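(R)-specific secondary-alkylsulfatase (Pseudomonas sp., PDB 4AXH) hydrolyses (R)-configured secondary alkyl sulfates with strict inversion of configuration, giving (S)-alcohols and sulfate as a zinc-dependent homodimeric enzyme. Local coordinates at residues A69-Q74 against R128-A133; N102-R107 against R414-A419; N385-G390 against A426-Y431; L369-D374 against G405-K410. All coordinates share one frame; numbering follows the deposited sequence.

Interaction 1. Residues A69-Q74 against R128-A133; sequences APFSGQ and RGLDPA
Next to Leu130, whose side chain lies on the ring of Phe71, Asp131 OD2 is gripped by two groups: the backbone N-H of Ala133 and the hydroxyl of Thr151. The first of these closes an Asx turn, with Ala133 N 2.9 Å from Asp131 OD2 in a nearly straight bond (168°) that meets the oxygen on its anti side. Thr155 holds the other oxygen, OD1; these bonds hold the carboxylate and probably steady the turn after Leu130. Pro132 O makes a weak hydrogen bond to the zinc ligand His355. The contact itself is apolar. Leu130 CG stands over one face of the Phe71 ring, 3.9 Å from the centroid and 14° off the normal, a CH-pi arrangement. Leu130 CD1 lies 3.6 Å from Phe71 CB, while Leu130 CD2 lies nearest Phe71 CD1. On the opposite face Gly73 N sits above the ring centre, so the aromatic group is sandwiched between Leu130 and its own chain. Gly129 O, which approaches the Phe71 ring obliquely, accepts a hydrogen bond from Trp84 NE1. Phe71 follows strand 67-70, an edge of the eight-stranded sheet of the metallo-beta-lactamase domain, and Leu130 lies in the loop between strands 124-128 and 135-138. Trp84 of strand 82-85 packs on Phe71, and Leu162 of helix 153-164 packs on Leu130.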
# COMPACT_ATOMS: atom_id res chain seq x y z
N ALA A 69 23.18 36.84 -1.90
CA ALA A 69 22.14 37.76 -1.51
C ALA A 69 21.12 37.09 -0.63
O ALA A 69 20.46 36.14 -1.07
CB ALA A 69 21.45 38.32 -2.74
N PRO A 70 20.94 37.57 0.62
CA PRO A 70 19.92 36.97 1.50
C PRO A 70 18.50 37.37 1.11
O PRO A 70 18.28 38.28 0.32
CB PRO A 70 20.28 37.50 2.89
CG PRO A 70 21.46 38.40 2.72
CD PRO A 70 21.62 38.70 1.29
N PHE A 71 17.53 36.66 1.67
CA PHE A 71 16.12 36.95 1.47
C PHE A 71 15.48 36.82 2.81
O PHE A 71 15.62 35.77 3.45
CB PHE A 71 15.46 35.98 0.45
CG PHE A 71 13.96 36.18 0.34
CD1 PHE A 71 13.43 37.15 -0.51
CD2 PHE A 71 13.09 35.46 1.14
CE1 PHE A 71 12.05 37.36 -0.58
CE2 PHE A 71 11.71 35.70 1.09
CZ PHE A 71 11.20 36.64 0.22
N SER A 72 14.77 37.86 3.25
CA SER A 72 14.10 37.87 4.57
C SER A 72 12.70 38.51 4.53
O SER A 72 12.01 38.58 5.56
CB SER A 72 14.99 38.53 5.64
OG SER A 72 16.02 39.37 5.12
N GLY A 73 12.28 38.94 3.34
CA GLY A 73 11.03 39.63 3.12
C GLY A 73 9.84 38.80 2.70
O GLY A 73 9.75 37.60 2.99
N GLN A 74 8.89 39.47 2.04
CA GLN A 74 7.65 38.88 1.58
C GLN A 74 7.59 38.83 0.05
O GLN A 74 8.19 39.65 -0.65
CB GLN A 74 6.44 39.71 2.05
CG GLN A 74 6.28 39.91 3.54
CD GLN A 74 5.18 40.91 3.83
OE1 GLN A 74 5.15 42.03 3.29
NE2 GLN A 74 4.26 40.53 4.70
N ARG A 128 17.13 29.29 -2.76
CA ARG A 128 16.58 28.50 -1.67
C ARG A 128 15.83 29.40 -0.71
O ARG A 128 16.24 30.55 -0.51
CB ARG A 128 17.73 27.81 -0.90
CG ARG A 128 18.68 27.00 -1.76
CD ARG A 128 19.30 25.86 -1.01
NE ARG A 128 20.21 26.30 0.05
CZ ARG A 128 21.50 26.57 -0.12
NH1 ARG A 128 22.06 26.45 -1.33
NH2 ARG A 128 22.23 26.97 0.89
N GLY A 129 14.78 28.88 -0.09
CA GLY A 129 14.02 29.62 0.91
C GLY A 129 13.05 30.67 0.42
O GLY A 129 12.54 31.47 1.21
N LEU A 130 12.76 30.69 -0.87
CA LEU A 130 11.80 31.64 -1.41
C LEU A 130 10.54 30.85 -1.78
O LEU A 130 9.67 31.39 -2.44
CB LEU A 130 12.41 32.37 -2.63
CG LEU A 130 13.19 33.66 -2.34
CD1 LEU A 130 14.59 33.37 -1.87
CD2 LEU A 130 13.31 34.49 -3.57
N ASP A 131 10.45 29.57 -1.30
CA ASP A 131 9.40 28.58 -1.62
C ASP A 131 9.69 27.27 -0.86
O ASP A 131 10.87 27.02 -0.53
CB ASP A 131 9.55 28.25 -3.15
CG ASP A 131 8.48 27.39 -3.82
OD1 ASP A 131 7.50 27.96 -4.34
OD2 ASP A 131 8.69 26.17 -3.91
N PRO A 132 8.71 26.34 -0.69
CA PRO A 132 9.04 25.03 -0.14
C PRO A 132 10.22 24.32 -0.84
O PRO A 132 10.99 23.61 -0.20
CB PRO A 132 7.73 24.25 -0.36
CG PRO A 132 6.67 25.26 -0.27
CD PRO A 132 7.25 26.43 -0.98
N ALA A 133 10.39 24.53 -2.15
CA ALA A 133 11.48 23.90 -2.91
C ALA A 133 12.58 24.89 -3.36
O ALA A 133 12.52 26.08 -3.04
CB ALA A 133 10.91 23.13 -4.09

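Interaction 2. Residues N102-R107 against R414-A419; sequences NPSLWR and RSYYGA. Unlike the reference sequence in segment 102-107: Arg107 (reference His).
With Ser104 OG turned anti to its own nitrogen (chi1 -174°) and the Tyr416 ring set anti to its carbonyl carbon (chi1 -61°), the two hydroxyls come together at the start of a helix. Ser104 OG and Tyr416 OH are 2.6 Å apart, with the serine oxygen at the edge of the ring and near its plane. Ser104 has two conformers, so the pairing of its OG is less certain. In the conformer described, Ser104 OG is hydrogen-bonded to Glu513 OE2. The other oxygen of Glu513 forms a salt bridge with Arg414, so one carboxylate joins both segments. Besides the hydroxyl, the ring passes close to the helix backbone, where Tyr416 CE1 is 4.0 Å from Leu105 N. One face of the ring is covered within its own segment by Arg414 CB. The next residue, Tyr417, binds sulfate. Asn102 is the N-cap, its OD1 accepting from Ser104 N at 3.0 Å in the carbonyl plane. The helix capped in this way is 103-111, which packs through Leu105 on Ala515 and Arg518 of helix 515-529, while segment 414-419 leads into helix 420-431.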
# COMPACT_ATOMS: atom_id res chain seq x y z
N ASN A 102 11.42 21.48 20.68
CA ASN A 102 12.48 20.49 20.66
C ASN A 102 13.73 21.09 20.03
O ASN A 102 13.64 21.67 18.95
CB ASN A 102 12.02 19.29 19.89
CG ASN A 102 12.99 18.13 19.96
OD1 ASN A 102 14.17 18.22 19.58
ND2 ASN A 102 12.48 16.97 20.35
N PRO A 103 14.89 21.00 20.71
CA PRO A 103 16.11 21.64 20.20
C PRO A 103 16.59 21.18 18.84
O PRO A 103 17.15 22.01 18.13
CB PRO A 103 17.13 21.41 21.33
CG PRO A 103 16.34 21.14 22.52
CD PRO A 103 15.15 20.39 22.03
N SER A 104 16.37 19.89 18.48
CA SER A 104 16.73 19.32 17.17
C SER A 104 15.87 19.94 16.06
O SER A 104 16.38 20.26 15.00
CB SER A 104 16.55 17.81 17.19
OG SER A 104 17.02 17.19 16.00
N LEU A 105 14.55 20.10 16.32
CA LEU A 105 13.59 20.71 15.41
C LEU A 105 14.00 22.18 15.15
O LEU A 105 14.01 22.63 13.99
CB LEU A 105 12.16 20.63 15.96
CG LEU A 105 11.01 21.20 15.04
CD1 LEU A 105 11.18 20.82 13.56
CD2 LEU A 105 9.67 20.74 15.53
N TRP A 106 14.36 22.90 16.24
CA TRP A 106 14.82 24.28 16.21
C TRP A 106 16.10 24.43 15.37
O TRP A 106 16.29 25.45 14.73
CB TRP A 106 15.08 24.73 17.66
CG TRP A 106 15.42 26.18 17.82
CD1 TRP A 106 16.64 26.74 17.71
CD2 TRP A 106 14.52 27.24 18.20
NE1 TRP A 106 16.57 28.09 17.97
CE2 TRP A 106 15.28 28.42 18.29
CE3 TRP A 106 13.14 27.29 18.51
CZ2 TRP A 106 14.71 29.65 18.66
CZ3 TRP A 106 12.58 28.52 18.85
CH2 TRP A 106 13.37 29.68 18.93
N ARG A 107 17.00 23.43 15.42
CA ARG A 107 18.26 23.39 14.69
C ARG A 107 17.92 23.38 13.20
O ARG A 107 18.51 24.16 12.44
CB ARG A 107 19.00 22.08 15.07
CG ARG A 107 20.50 22.19 15.06
CD ARG A 107 21.07 21.72 13.79
NE ARG A 107 22.46 22.18 13.71
CZ ARG A 107 23.35 21.73 12.83
NH1 ARG A 107 23.02 20.78 11.96
NH2 ARG A 107 24.59 22.20 12.83
N ARG A 414 17.71 12.52 10.72
CA ARG A 414 16.68 12.71 11.76
C ARG A 414 15.27 12.74 11.18
O ARG A 414 15.04 13.09 10.01
CB ARG A 414 16.94 13.99 12.59
CG ARG A 414 18.35 14.21 13.18
CD ARG A 414 18.79 13.15 14.16
NE ARG A 414 17.82 13.03 15.25
CZ ARG A 414 17.76 12.03 16.11
NH1 ARG A 414 18.60 11.00 16.01
NH2 ARG A 414 16.84 12.03 17.06
N SER A 415 14.30 12.41 12.05
CA SER A 415 12.87 12.37 11.73
C SER A 415 12.18 13.75 11.72
O SER A 415 11.28 14.00 12.50
CB SER A 415 12.17 11.40 12.67
OG SER A 415 12.75 10.12 12.49
N TYR A 416 12.59 14.63 10.81
CA TYR A 416 12.04 15.98 10.71
C TYR A 416 10.86 16.09 9.77
O TYR A 416 10.05 16.99 9.93
CB TYR A 416 13.11 16.97 10.23
CG TYR A 416 14.33 17.12 11.13
CD1 TYR A 416 14.19 17.48 12.46
CD2 TYR A 416 15.61 17.03 10.60
CE1 TYR A 416 15.31 17.67 13.28
CE2 TYR A 416 16.74 17.26 11.40
CZ TYR A 416 16.58 17.58 12.74
OH TYR A 416 17.68 17.80 13.53
N TYR A 417 10.79 15.24 8.73
CA TYR A 417 9.71 15.26 7.74
C TYR A 417 9.01 13.95 7.85
O TYR A 417 7.90 13.89 8.37
CB TYR A 417 10.29 15.47 6.33
CG TYR A 417 9.27 15.99 5.34
CD1 TYR A 417 8.84 17.30 5.39
CD2 TYR A 417 8.79 15.17 4.32
CE1 TYR A 417 7.91 17.79 4.47
CE2 TYR A 417 7.86 15.65 3.40
CZ TYR A 417 7.41 16.95 3.49
OH TYR A 417 6.48 17.45 2.60
N GLY A 418 9.68 12.89 7.44
CA GLY A 418 9.20 11.53 7.62
C GLY A 418 9.39 11.14 9.08
O GLY A 418 10.19 11.75 9.80
N ALA A 419 8.66 10.14 9.54
CA ALA A 419 8.88 9.71 10.90
C ALA A 419 9.27 8.23 10.91
O ALA A 419 8.76 7.46 10.08
CB ALA A 419 7.64 9.95 11.72

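Interaction 3. Residues N385-G390 against A426-Y431; sequences NLMNKG and AVYQRY
A single side chain, Met387, makes every contact from its segment, and it does so with its thioether bent at chi3 (-121°) to follow the surface of the facing helix. Successive parts of the chain meet Tyr428, Tyr431 and Val427. The root of the chain lies beside a ring: Met387 CG is 3.7 Å from Tyr428 CD2, and the two side chains cross at a slant. The sulfur comes next, with Met387 SD 5.0 Å from the centroid of the Tyr428 ring and 47° off its normal, an oblique Met-aromatic contact. Met387 SD also lies 4.2 Å from Tyr431 CB. The terminal methyl turns into the helix surface, where Met387 CE lies 3.5 Å from Val427 O and 3.7 Å from Val427 CG1. The Tyr431 hydroxyl is hydrogen-bonded to Asn380, away from the methionine. The helix of Met387 closes in a Schellman motif at Gly390, whose positive phi suits glycine; Gly390 N donates to Met387 O at 2.8 Å. Lys389 NZ donates a hydrogen bond to Asn385 OD1 and also makes a salt bridge with Asp650 of the second subunit. The contact joins the C-terminal end of the long helix 362-388 to helix 420-431. Leu393 of the intervening helix 393-400 packs on Tyr428, and the second subunit covers Asn385, Asn388 and Lys389.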
# COMPACT_ATOMS: atom_id res chain seq x y z
N ASN A 385 12.10 -8.02 8.85
CA ASN A 385 12.72 -8.90 9.84
C ASN A 385 11.75 -9.09 11.02
O ASN A 385 11.35 -10.22 11.30
CB ASN A 385 14.07 -8.33 10.32
CG ASN A 385 14.79 -9.21 11.31
OD1 ASN A 385 14.64 -9.07 12.53
ND2 ASN A 385 15.60 -10.13 10.80
N LEU A 386 11.33 -7.99 11.66
CA LEU A 386 10.43 -8.01 12.81
C LEU A 386 9.03 -8.55 12.49
O LEU A 386 8.43 -9.19 13.36
CB LEU A 386 10.39 -6.64 13.50
CG LEU A 386 11.68 -6.16 14.16
CD1 LEU A 386 11.52 -4.73 14.70
CD2 LEU A 386 12.10 -7.06 15.35
N MET A 387 8.52 -8.35 11.25
CA MET A 387 7.23 -8.87 10.78
C MET A 387 7.30 -10.42 10.82
O MET A 387 6.42 -11.07 11.40
CB MET A 387 6.94 -8.40 9.33
CG MET A 387 6.38 -6.98 9.22
SD MET A 387 5.96 -6.58 7.47
CE MET A 387 6.98 -5.18 7.22
N ASN A 388 8.39 -11.00 10.27
CA ASN A 388 8.67 -12.44 10.21
C ASN A 388 8.89 -13.08 11.57
O ASN A 388 8.79 -14.31 11.70
CB ASN A 388 9.82 -12.70 9.27
CG ASN A 388 9.44 -12.59 7.83
OD1 ASN A 388 8.63 -13.35 7.32
ND2 ASN A 388 10.08 -11.67 7.11
N LYS A 389 9.15 -12.25 12.60
CA LYS A 389 9.32 -12.67 14.00
C LYS A 389 7.96 -12.58 14.72
O LYS A 389 7.85 -12.94 15.89
CB LYS A 389 10.37 -11.80 14.72
CG LYS A 389 11.81 -12.19 14.42
CD LYS A 389 12.79 -11.29 15.16
CE LYS A 389 14.22 -11.54 14.75
NZ LYS A 389 15.09 -10.38 15.02
N GLY A 390 6.95 -12.07 14.01
CA GLY A 390 5.59 -11.96 14.51
C GLY A 390 5.19 -10.65 15.12
O GLY A 390 4.13 -10.57 15.75
N ALA A 426 4.30 1.98 8.04
CA ALA A 426 4.07 2.02 6.60
C ALA A 426 4.55 0.78 5.87
O ALA A 426 3.85 0.29 4.97
CB ALA A 426 4.68 3.30 5.97
N VAL A 427 5.78 0.29 6.21
CA VAL A 427 6.39 -0.94 5.60
C VAL A 427 5.47 -2.16 5.94
O VAL A 427 5.22 -2.99 5.07
CB VAL A 427 7.90 -1.18 5.95
CG1 VAL A 427 8.48 -2.41 5.23
CG2 VAL A 427 8.75 0.05 5.61
N TYR A 428 4.92 -2.20 7.18
CA TYR A 428 3.96 -3.20 7.63
C TYR A 428 2.70 -3.10 6.76
O TYR A 428 2.30 -4.13 6.24
CB TYR A 428 3.62 -3.03 9.11
CG TYR A 428 2.79 -4.16 9.68
CD1 TYR A 428 1.40 -4.18 9.53
CD2 TYR A 428 3.39 -5.20 10.38
CE1 TYR A 428 0.63 -5.21 10.08
CE2 TYR A 428 2.63 -6.24 10.92
CZ TYR A 428 1.25 -6.23 10.77
OH TYR A 428 0.53 -7.26 11.32
N GLN A 429 2.11 -1.89 6.60
CA GLN A 429 0.94 -1.62 5.74
C GLN A 429 1.22 -2.08 4.29
O GLN A 429 0.41 -2.83 3.72
CB GLN A 429 0.58 -0.11 5.76
CG GLN A 429 -0.41 0.32 4.65
CD GLN A 429 -0.54 1.82 4.46
OE1 GLN A 429 -0.68 2.59 5.43
NE2 GLN A 429 -0.59 2.27 3.21
N ARG A 430 2.36 -1.64 3.71
CA ARG A 430 2.74 -2.00 2.34
C ARG A 430 2.82 -3.53 2.09
O ARG A 430 2.29 -3.99 1.10
CB ARG A 430 3.97 -1.20 1.85
CG ARG A 430 4.99 -1.99 1.03
CD ARG A 430 5.52 -1.31 -0.22
NE ARG A 430 6.38 -2.27 -0.92
CZ ARG A 430 6.48 -2.40 -2.23
NH1 ARG A 430 5.78 -1.62 -3.04
NH2 ARG A 430 7.27 -3.33 -2.75
N TYR A 431 3.44 -4.30 3.00
CA TYR A 431 3.61 -5.75 2.81
C TYR A 431 2.49 -6.58 3.40
O TYR A 431 2.26 -7.69 2.93
CB TYR A 431 4.97 -6.24 3.37
CG TYR A 431 6.18 -5.84 2.57
CD1 TYR A 431 6.54 -6.53 1.41
CD2 TYR A 431 6.98 -4.77 2.96
CE1 TYR A 431 7.65 -6.15 0.65
CE2 TYR A 431 8.12 -4.40 2.23
CZ TYR A 431 8.46 -5.10 1.07
OH TYR A 431 9.56 -4.69 0.32

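Interaction 4. Residues L369-D374 against G405-K410; sequences LADQRD and GELDRK
Charge pairing joins Asp371 to Lys410, whose NZ lies 2.7 Å from Asp371 OD2 on the syn lone pair of that oxygen. The lysine chain is bent at chi2 (-53°) and again at chi4 (82°), which curls it round the oxygen, with Lys410 CG 3.4 Å from Asp371 OD2. Tyr412 also hydrogen-bonds to OD2, while OD1 forms a salt bridge with Arg588 of the second subunit, so several groups probably stabilise this buried carboxylate in its charged form. Asp374, one turn on, is also engaged from two quarters: Arg373 grips OD1 side-on through NE and NH2, both from the same face of the carboxylate, and Arg588 of the second subunit pairs with OD2. Apolar contact comes from Leu407, whose two methyls each meet one aspartate: Leu407 CD2 is 3.9 Å from Asp371 CA, and Leu407 CD1 is 4.0 Å from Asp374 CB. Neither set of contacts lies near the zinc or sulfate sites. Segment 369-374 belongs to the long helix 362-388, backed by helix 330-344 through Leu369, Ala370 and Arg373. Segment 405-410 lies in the loop between helices 393-400 and 420-431, with Leu413 packed on both Asp371 and Leu407.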
# COMPACT_ATOMS: atom_id res chain seq x y z
N LEU A 369 25.41 9.84 0.91
CA LEU A 369 24.71 8.87 0.06
C LEU A 369 24.59 7.50 0.66
O LEU A 369 23.49 6.95 0.69
CB LEU A 369 25.34 8.79 -1.33
CG LEU A 369 25.08 10.00 -2.21
CD1 LEU A 369 25.69 9.81 -3.57
CD2 LEU A 369 23.58 10.29 -2.28
N ALA A 370 25.68 6.95 1.19
CA ALA A 370 25.66 5.64 1.79
C ALA A 370 24.78 5.60 3.02
O ALA A 370 24.08 4.61 3.22
CB ALA A 370 27.06 5.21 2.13
N ASP A 371 24.75 6.69 3.83
CA ASP A 371 23.89 6.80 5.03
C ASP A 371 22.42 6.81 4.61
O ASP A 371 21.62 6.08 5.20
CB ASP A 371 24.23 8.06 5.85
CG ASP A 371 25.55 8.06 6.63
OD1 ASP A 371 26.23 7.03 6.63
OD2 ASP A 371 25.88 9.08 7.24
N GLN A 372 22.08 7.60 3.55
CA GLN A 372 20.74 7.74 2.97
C GLN A 372 20.26 6.38 2.50
O GLN A 372 19.23 5.91 2.97
CB GLN A 372 20.74 8.77 1.82
CG GLN A 372 20.92 10.24 2.25
CD GLN A 372 19.74 10.88 2.96
OE1 GLN A 372 18.58 10.51 2.77
NE2 GLN A 372 20.01 11.90 3.77
N ARG A 373 21.06 5.71 1.64
CA ARG A 373 20.81 4.36 1.13
C ARG A 373 20.52 3.42 2.29
O ARG A 373 19.45 2.86 2.34
CB ARG A 373 22.03 3.84 0.33
CG ARG A 373 21.96 2.34 0.04
CD ARG A 373 23.31 1.72 -0.15
NE ARG A 373 24.07 1.62 1.10
CZ ARG A 373 25.40 1.63 1.16
NH1 ARG A 373 26.12 1.73 0.06
NH2 ARG A 373 26.01 1.55 2.33
N ASP A 374 21.45 3.32 3.25
CA ASP A 374 21.32 2.50 4.45
C ASP A 374 20.05 2.79 5.26
O ASP A 374 19.49 1.85 5.79
CB ASP A 374 22.56 2.66 5.35
CG ASP A 374 23.84 2.01 4.86
OD1 ASP A 374 23.79 1.23 3.88
OD2 ASP A 374 24.90 2.28 5.48
N GLY A 405 23.66 1.90 14.31
CA GLY A 405 25.07 2.29 14.25
C GLY A 405 25.26 3.77 14.29
O GLY A 405 24.71 4.46 15.16
N GLU A 406 26.00 4.28 13.28
CA GLU A 406 26.32 5.72 13.13
C GLU A 406 25.18 6.57 12.59
O GLU A 406 25.23 7.80 12.69
CB GLU A 406 27.64 5.90 12.34
CG GLU A 406 28.87 5.17 12.92
CD GLU A 406 29.05 5.19 14.43
OE1 GLU A 406 29.29 6.28 15.01
OE2 GLU A 406 28.93 4.10 15.04
N LEU A 407 24.11 5.91 12.08
CA LEU A 407 22.91 6.58 11.53
C LEU A 407 22.12 7.44 12.55
O LEU A 407 21.51 8.43 12.16
CB LEU A 407 22.00 5.62 10.73
CG LEU A 407 22.67 4.67 9.70
CD1 LEU A 407 21.66 3.75 9.07
CD2 LEU A 407 23.35 5.42 8.62
N ASP A 408 22.20 7.13 13.85
CA ASP A 408 21.56 7.89 14.93
C ASP A 408 22.30 9.20 15.26
O ASP A 408 21.69 10.14 15.80
CB ASP A 408 21.38 7.02 16.18
CG ASP A 408 20.73 7.71 17.39
OD1 ASP A 408 19.62 8.29 17.22
OD2 ASP A 408 21.31 7.65 18.49
N ARG A 409 23.60 9.29 14.88
CA ARG A 409 24.37 10.52 15.13
C ARG A 409 24.39 11.55 13.97
O ARG A 409 24.93 12.61 14.15
CB ARG A 409 25.75 10.23 15.73
CG ARG A 409 26.66 9.43 14.84
CD ARG A 409 28.06 9.37 15.39
NE ARG A 409 29.05 8.97 14.39
CZ ARG A 409 29.52 9.78 13.44
NH1 ARG A 409 29.05 11.01 13.30
NH2 ARG A 409 30.45 9.35 12.59
N LYS A 410 23.76 11.24 12.81
CA LYS A 410 23.70 12.15 11.66
C LYS A 410 22.47 13.09 11.69
O LYS A 410 21.33 12.63 11.83
CB LYS A 410 23.74 11.37 10.33
CG LYS A 410 24.86 10.34 10.22
CD LYS A 410 26.28 10.90 10.52
CE LYS A 410 27.32 9.82 10.53
NZ LYS A 410 27.78 9.47 9.17

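In the fold
Interaction 1 belongs to the metallo-beta-lactamase domain and its eight-stranded sheet, whereas interactions 2, 3 and 4 draw on the helical dimerisation region. Helix 362-388 carries one side of both 3 and 4, whose centres are about 21 Å apart, and both meet the second subunit. Interactions 2 and 4 touch directly through the Arg414-Asp408 salt bridge, with centres about 16 Å apart. Interactions 1 and 3, about 41 Å apart between centres, lie on opposite sides of the chain's centre. Along the chain, interaction 2 spans interaction 4 and crosses 1 and 3, so it ties an N-terminal helix to the dimerisation region beside the sulfate site.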